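Local coordinates for KLLA0E02245p (Kluyveromyces lactis, PDB 4GPS), which removes NAD and methylguanosine caps from the 5' ends of RNAs and degrades RNA from the 5' end, using a divalent metal cation, at residues Asn155-Val158 against Ile159-Glu162; His183-Ile186 against Asp187-Cys191; Met314-Gln317 against Thr318-Pro322. All coordinates share one frame; numbering follows the deposited sequence.

Interaction 1 of 3, residues Asn155-Val158 against Ile159-Glu162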
# COMPACT_ATOMS: atom_id res chain seq x y z
N ASN A 155 6.07 2.39 -17.30
CA ASN A 155 5.26 1.23 -16.91
C ASN A 155 5.86 0.53 -15.68
O ASN A 155 6.99 0.01 -15.71
CB ASN A 155 5.14 0.28 -18.09
CG ASN A 155 4.34 -0.94 -17.75
OD1 ASN A 155 4.82 -1.82 -17.03
ND2 ASN A 155 3.11 -1.02 -18.26
N SER A 156 5.09 0.50 -14.60
CA SER A 156 5.51 -0.07 -13.32
C SER A 156 5.87 -1.56 -13.27
O SER A 156 6.76 -1.95 -12.49
CB SER A 156 4.48 0.25 -12.24
OG SER A 156 4.97 1.27 -11.39
N LEU A 157 5.20 -2.38 -14.07
CA LEU A 157 5.54 -3.79 -14.07
C LEU A 157 6.99 -4.00 -14.58
O LEU A 157 7.69 -4.92 -14.16
CB LEU A 157 4.53 -4.56 -14.92
CG LEU A 157 4.54 -6.06 -14.72
CD1 LEU A 157 4.22 -6.38 -13.26
CD2 LEU A 157 3.52 -6.67 -15.65
N VAL A 158 7.47 -3.13 -15.46
CA VAL A 158 8.84 -3.26 -15.99
C VAL A 158 9.90 -3.13 -14.90
O VAL A 158 10.90 -3.84 -14.91
CB VAL A 158 9.11 -2.20 -17.11
CG1 VAL A 158 10.61 -2.12 -17.42
CG2 VAL A 158 8.35 -2.59 -18.36
N ILE A 159 9.71 -2.19 -13.98
CA ILE A 159 10.66 -1.99 -12.89
C ILE A 159 10.64 -3.15 -11.87
O ILE A 159 11.67 -3.54 -11.36
CB ILE A 159 10.37 -0.66 -12.18
CG1 ILE A 159 10.70 0.49 -13.14
CG2 ILE A 159 11.20 -0.57 -10.90
CD1 ILE A 159 10.26 1.84 -12.64
N LEU A 160 9.45 -3.69 -11.58
CA LEU A 160 9.29 -4.80 -10.66
C LEU A 160 10.10 -5.97 -11.18
O LEU A 160 10.78 -6.64 -10.41
CB LEU A 160 7.82 -5.24 -10.59
CG LEU A 160 7.49 -6.25 -9.49
CD1 LEU A 160 7.81 -5.62 -8.15
CD2 LEU A 160 6.02 -6.66 -9.54
N LYS A 161 10.02 -6.21 -12.49
CA LYS A 161 10.76 -7.31 -13.07
C LYS A 161 12.28 -7.10 -13.05
O LYS A 161 13.03 -8.06 -13.02
CB LYS A 161 10.26 -7.61 -14.48
CG LYS A 161 8.83 -8.13 -14.53
CD LYS A 161 8.42 -8.30 -15.97
CE LYS A 161 7.05 -8.96 -16.11
NZ LYS A 161 6.60 -9.06 -17.56
N GLU A 162 12.74 -5.86 -13.08
CA GLU A 162 14.19 -5.63 -12.99
C GLU A 162 14.57 -5.84 -11.51
O GLU A 162 15.62 -6.40 -11.20
CB GLU A 162 14.55 -4.21 -13.39
CG GLU A 162 14.20 -3.85 -14.82
CD GLU A 162 15.10 -4.52 -15.83
OE1 GLU A 162 16.34 -4.58 -15.59
OE2 GLU A 162 14.57 -4.97 -16.86
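Leu157 meets both Leu160 and Lys161 across the first turn of helix 156-167, and the two meetings differ in kind. On the packed side, Leu157 CD1 lies 4.1 Å from Leu160 CD2, methyl against methyl. Both leucines hold CG anti to the backbone N (chi1 -165° and -171°), which sends their branches off the same flank of the helix, toward strand 210-213. Leu160 is buried there. Ile159 leaves by another flank and is buried against Leu101, Cys92 and Tyr94, while Gln278 touches Ser156, Ile159 and Leu160.

The other side is open to solvent: Val158 and Lys161 are exposed, Glu162 partly so, and neither charged end meets a partner within 155-162. Lys161, extended, climbs back along the helix; its CE meets Leu157 CG at 4.1 Å, carbon to carbon, and its CG passes 3.4 Å from Leu157 O. Glu162 folds CG to within 3.3 Å of Val158 O.

The backbone bonds are uneven. Leu160 N reaches Ser156 O weakly, Lys161 N donates to Leu157 O at 3.1 Å with an N-H...O angle of 159°, and Glu162 N to Val158 O is longer and more bent. Asn155 OD1 accepts weak bonds from Leu157 N, at 3.0 Å and strongly bent, and from Val158 N. The chemistry is thus divided: hydrocarbon makes up most of the flank against the strands, and charged groups ride outward on their methylenes.

Interaction 2 of 3, residues His183-Ile186 against Asp187-Cys191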
# COMPACT_ATOMS: atom_id res chain seq x y z
N HIS A 183 0.30 -1.76 -4.37
CA HIS A 183 -1.11 -1.52 -4.64
C HIS A 183 -1.94 -2.81 -4.67
O HIS A 183 -3.04 -2.85 -4.13
CB HIS A 183 -1.27 -0.78 -5.98
CG HIS A 183 -2.58 -0.07 -6.12
ND1 HIS A 183 -2.79 1.20 -5.63
CD2 HIS A 183 -3.77 -0.48 -6.62
CE1 HIS A 183 -4.06 1.54 -5.80
NE2 HIS A 183 -4.68 0.54 -6.40
N HIS A 184 -1.43 -3.86 -5.31
CA HIS A 184 -2.20 -5.10 -5.38
C HIS A 184 -2.23 -5.89 -4.10
O HIS A 184 -3.17 -6.64 -3.88
CB HIS A 184 -1.71 -6.00 -6.51
CG HIS A 184 -1.72 -5.34 -7.84
ND1 HIS A 184 -2.78 -4.57 -8.28
CD2 HIS A 184 -0.78 -5.27 -8.81
CE1 HIS A 184 -2.49 -4.05 -9.45
NE2 HIS A 184 -1.28 -4.45 -9.79
N ILE A 185 -1.19 -5.75 -3.26
CA ILE A 185 -1.21 -6.47 -2.01
C ILE A 185 -2.27 -5.73 -1.18
O ILE A 185 -3.15 -6.34 -0.58
CB ILE A 185 0.18 -6.47 -1.31
CG1 ILE A 185 1.25 -7.13 -2.20
CG2 ILE A 185 0.09 -7.27 -0.04
CD1 ILE A 185 0.85 -8.53 -2.66
N ILE A 186 -2.23 -4.41 -1.17
CA ILE A 186 -3.24 -3.70 -0.45
C ILE A 186 -4.66 -4.13 -0.95
O ILE A 186 -5.54 -4.42 -0.13
CB ILE A 186 -3.05 -2.16 -0.58
CG1 ILE A 186 -1.78 -1.75 0.14
CG2 ILE A 186 -4.24 -1.40 0.04
CD1 ILE A 186 -1.21 -0.44 -0.38
N ASP A 187 -4.87 -4.18 -2.27
CA ASP A 187 -6.20 -4.55 -2.79
C ASP A 187 -6.67 -5.90 -2.25
O ASP A 187 -7.83 -6.05 -1.89
CB ASP A 187 -6.25 -4.64 -4.33
CG ASP A 187 -6.11 -3.29 -5.04
OD1 ASP A 187 -6.61 -2.26 -4.54
OD2 ASP A 187 -5.48 -3.29 -6.14
N ILE A 188 -5.77 -6.88 -2.24
CA ILE A 188 -6.12 -8.19 -1.77
C ILE A 188 -6.47 -8.19 -0.29
O ILE A 188 -7.40 -8.86 0.11
CB ILE A 188 -4.97 -9.17 -2.01
CG1 ILE A 188 -4.84 -9.44 -3.51
CG2 ILE A 188 -5.19 -10.45 -1.18
CD1 ILE A 188 -3.44 -9.89 -3.93
N ILE A 189 -5.73 -7.44 0.53
CA ILE A 189 -6.03 -7.41 1.95
C ILE A 189 -7.35 -6.68 2.20
O ILE A 189 -8.08 -7.00 3.15
CB ILE A 189 -4.88 -6.71 2.74
CG1 ILE A 189 -3.60 -7.51 2.59
CG2 ILE A 189 -5.22 -6.59 4.23
CD1 ILE A 189 -2.33 -6.66 2.87
N MET A 190 -7.68 -5.73 1.32
CA MET A 190 -8.89 -4.93 1.47
C MET A 190 -10.22 -5.60 1.09
O MET A 190 -11.29 -5.05 1.38
CB MET A 190 -8.75 -3.62 0.67
CG MET A 190 -7.90 -2.57 1.38
SD MET A 190 -8.55 -1.98 3.00
CE MET A 190 -9.79 -0.75 2.37
N CYS A 191 -10.18 -6.77 0.44
CA CYS A 191 -11.42 -7.43 0.01
C CYS A 191 -12.55 -7.46 1.03
O CYS A 191 -13.65 -7.02 0.73
CB CYS A 191 -11.13 -8.86 -0.49
SG CYS A 191 -10.23 -8.86 -2.05
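Asp187 reaches back one turn of helix 182-190 to His183, and its OD2 stands 3.3 Å from His183 CD2. The oxygen approaches the imidazole obliquely, with ring and carboxylate planes 80° apart, and the nearest ring atom is the carbon CD2, not a nitrogen. With CG beside its own backbone N (chi1 -69°), Asp187 also brings OD2 to 3.2 Å from His183 O, a pairing of two acceptors that offers no bond. Asp187 N donates to that same carbonyl oxygen at 2.9 Å.

Further along, the contacts become hydrocarbon. Ile185 CG2 touches Ile189 CD1 at 3.8 Å, and Ile186 CG2 runs beside Met190 CG at 4.1 Å. Ile188 folds CG1 and CD1 over His184 O, each 3.3 Å from it. Ile189 N to Ile185 O, at 3.0 Å, and Met190 N to Ile186 O are nearly collinear with their C=O bonds.

A second shell probably steadies the carboxylate: Asp187 OD1 forms a salt bridge with Arg313 of helix 305-319, while His183 ND1 is hydrogen-bonded to a citrate, probably from the crystallisation liquor. An alanine in place of Asp187 would probably leave the Arg313 guanidinium without its anionic mate and open a gap beside the His183 ring. Outside the apolar row, Phe377, Ile380 and Phe381 of helix 370-393 cover Ile185, Ile188 and Ile189, and Leu198 and Leu200 close on Ile188. The result is a largely buried helix, apolar along most of its length, packed between helices 305-319 and 370-393 and strand 198-204 of the RAI1-like nuclease fold. Its first turn lies beside the bound citrate, which may mark a pocket, and the Ile186 side chain is about 4 Å from that of the probable substrate residue Gln317.

Interaction 3 of 3, residues Met314-Gln317 against Thr318-Pro322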
# COMPACT_ATOMS: atom_id res chain seq x y z
N MET A 314 -4.64 3.11 4.59
CA MET A 314 -3.47 3.91 4.95
C MET A 314 -2.59 3.07 5.90
O MET A 314 -1.37 2.95 5.74
CB MET A 314 -3.99 5.15 5.69
CG MET A 314 -3.24 6.39 5.54
SD MET A 314 -4.19 7.80 6.21
CE MET A 314 -5.24 8.22 4.77
N TRP A 315 -3.23 2.51 6.92
CA TRP A 315 -2.55 1.68 7.87
C TRP A 315 -1.90 0.49 7.13
O TRP A 315 -0.73 0.21 7.35
CB TRP A 315 -3.54 1.16 8.91
CG TRP A 315 -2.94 0.15 9.86
CD1 TRP A 315 -2.12 0.40 10.94
CD2 TRP A 315 -3.03 -1.27 9.76
NE1 TRP A 315 -1.71 -0.77 11.51
CE2 TRP A 315 -2.25 -1.82 10.80
CE3 TRP A 315 -3.70 -2.15 8.88
CZ2 TRP A 315 -2.11 -3.20 11.00
CZ3 TRP A 315 -3.56 -3.53 9.07
CH2 TRP A 315 -2.77 -4.04 10.12
N ILE A 316 -2.66 -0.22 6.27
CA ILE A 316 -2.08 -1.37 5.57
C ILE A 316 -0.92 -0.91 4.72
O ILE A 316 0.11 -1.57 4.64
CB ILE A 316 -3.06 -2.03 4.63
CG1 ILE A 316 -4.25 -2.56 5.42
CG2 ILE A 316 -2.36 -3.15 3.85
CD1 ILE A 316 -5.43 -2.88 4.55
N GLN A 317 -1.09 0.26 4.09
CA GLN A 317 -0.06 0.82 3.22
C GLN A 317 1.29 1.05 3.91
O GLN A 317 2.32 0.62 3.41
CB GLN A 317 -0.57 2.11 2.59
CG GLN A 317 0.45 2.90 1.87
CD GLN A 317 -0.04 4.30 1.51
OE1 GLN A 317 0.74 5.16 1.11
NE2 GLN A 317 -1.34 4.53 1.65
N THR A 318 1.30 1.69 5.07
CA THR A 318 2.57 1.91 5.72
C THR A 318 3.03 0.69 6.49
O THR A 318 4.23 0.41 6.57
CB THR A 318 2.56 3.14 6.64
OG1 THR A 318 1.44 3.08 7.51
CG2 THR A 318 2.49 4.42 5.79
N ASN A 319 2.07 -0.08 7.00
CA ASN A 319 2.44 -1.27 7.75
C ASN A 319 3.18 -2.31 6.92
O ASN A 319 3.89 -3.14 7.47
CB ASN A 319 1.24 -1.91 8.41
CG ASN A 319 1.64 -2.83 9.53
OD1 ASN A 319 1.58 -4.03 9.40
ND2 ASN A 319 2.09 -2.25 10.63
N LEU A 320 3.00 -2.30 5.60
CA LEU A 320 3.71 -3.26 4.73
C LEU A 320 5.20 -2.88 4.52
O LEU A 320 5.96 -3.62 3.90
CB LEU A 320 3.02 -3.36 3.36
CG LEU A 320 1.72 -4.16 3.28
CD1 LEU A 320 1.06 -3.71 2.05
CD2 LEU A 320 1.97 -5.69 3.28
N LEU A 321 5.61 -1.73 5.02
CA LEU A 321 7.00 -1.29 4.87
C LEU A 321 7.77 -1.43 6.17
O LEU A 321 7.20 -1.53 7.26
CB LEU A 321 7.06 0.17 4.45
CG LEU A 321 6.24 0.52 3.21
CD1 LEU A 321 6.25 2.02 3.01
CD2 LEU A 321 6.81 -0.19 2.01
N PRO A 322 9.10 -1.46 6.07
CA PRO A 322 9.99 -1.57 7.22
C PRO A 322 9.88 -0.33 8.14
O PRO A 322 9.61 -0.45 9.34
CB PRO A 322 11.36 -1.66 6.58
CG PRO A 322 11.09 -2.26 5.25
CD PRO A 322 9.82 -1.66 4.80
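The C-terminal part of helix 305-319, which links strands 290-297 and 325-331 in a beta-alpha-beta unit, pairs Trp315 with Asn319 and Ile316 with Leu320. Trp315 and Asn319 run side by side: Asn319 CB sits over one face of the indole, displaced toward its rim, and Asn319 CG is 4.0 Å from Trp315 CZ2. The indole and amide planes are nearly parallel, 16° apart. Both residues carry CG anti to the backbone N, which points the two flat groups the same way. Their polar ends are engaged beyond the helix, Trp315 NE1 with Thr79 OG1 and Asn319 OD1 with Leu82 N, so the amide's rotation is set from outside.

A second flank is apolar. Ile316 CG2 lies 3.9 Å from Leu320 CD1, and Leu320 CG rests 3.3 Å from Ile316 O. Met314 O receives two donors from Thr318: N at 3.0 Å with an N-H...O angle of 162°, and OG1 at 3.3 Å, weakly. The hydroxyl can reach back because it lies between the backbone N and the carbonyl carbon (chi1 50°). Asn319 N to Trp315 O is shorter, 2.8 Å. Leu321 N donates to Thr318 O at 3.0 Å.

Gln317, a probable substrate-binding residue, sets out from the helix toward Glu293 and Lys295. The bonds and packing on both sides are consistent with a steady base for Gln317, with its extended side chain ending about 3 Å from those of the metal ligand Glu293 and of Lys295.

How the interactions relate
Interactions 2 and 3 form one packed unit, while interaction 1 stands apart. Centres of interactions 2 and 3 are about 12 Å apart, and the helices touch: Met190 SD lies 3.6 Å from Ile316 CD1, Ile189 CD1 lies 3.6 Å from Ile316 CG2, and Ile186 CD1 lies 4.0 Å from Gln317 CB. This last contact sets interaction 2 against the base of a probable substrate-binding side chain, close to the metal ligand Glu293. Interaction 1 does not touch the others; its nearest atoms are about 7 Å from interaction 2 and 12 Å from interaction 3. Ser156 nevertheless lies about 6 Å, side chain to side chain, from Glu280, another probable substrate residue.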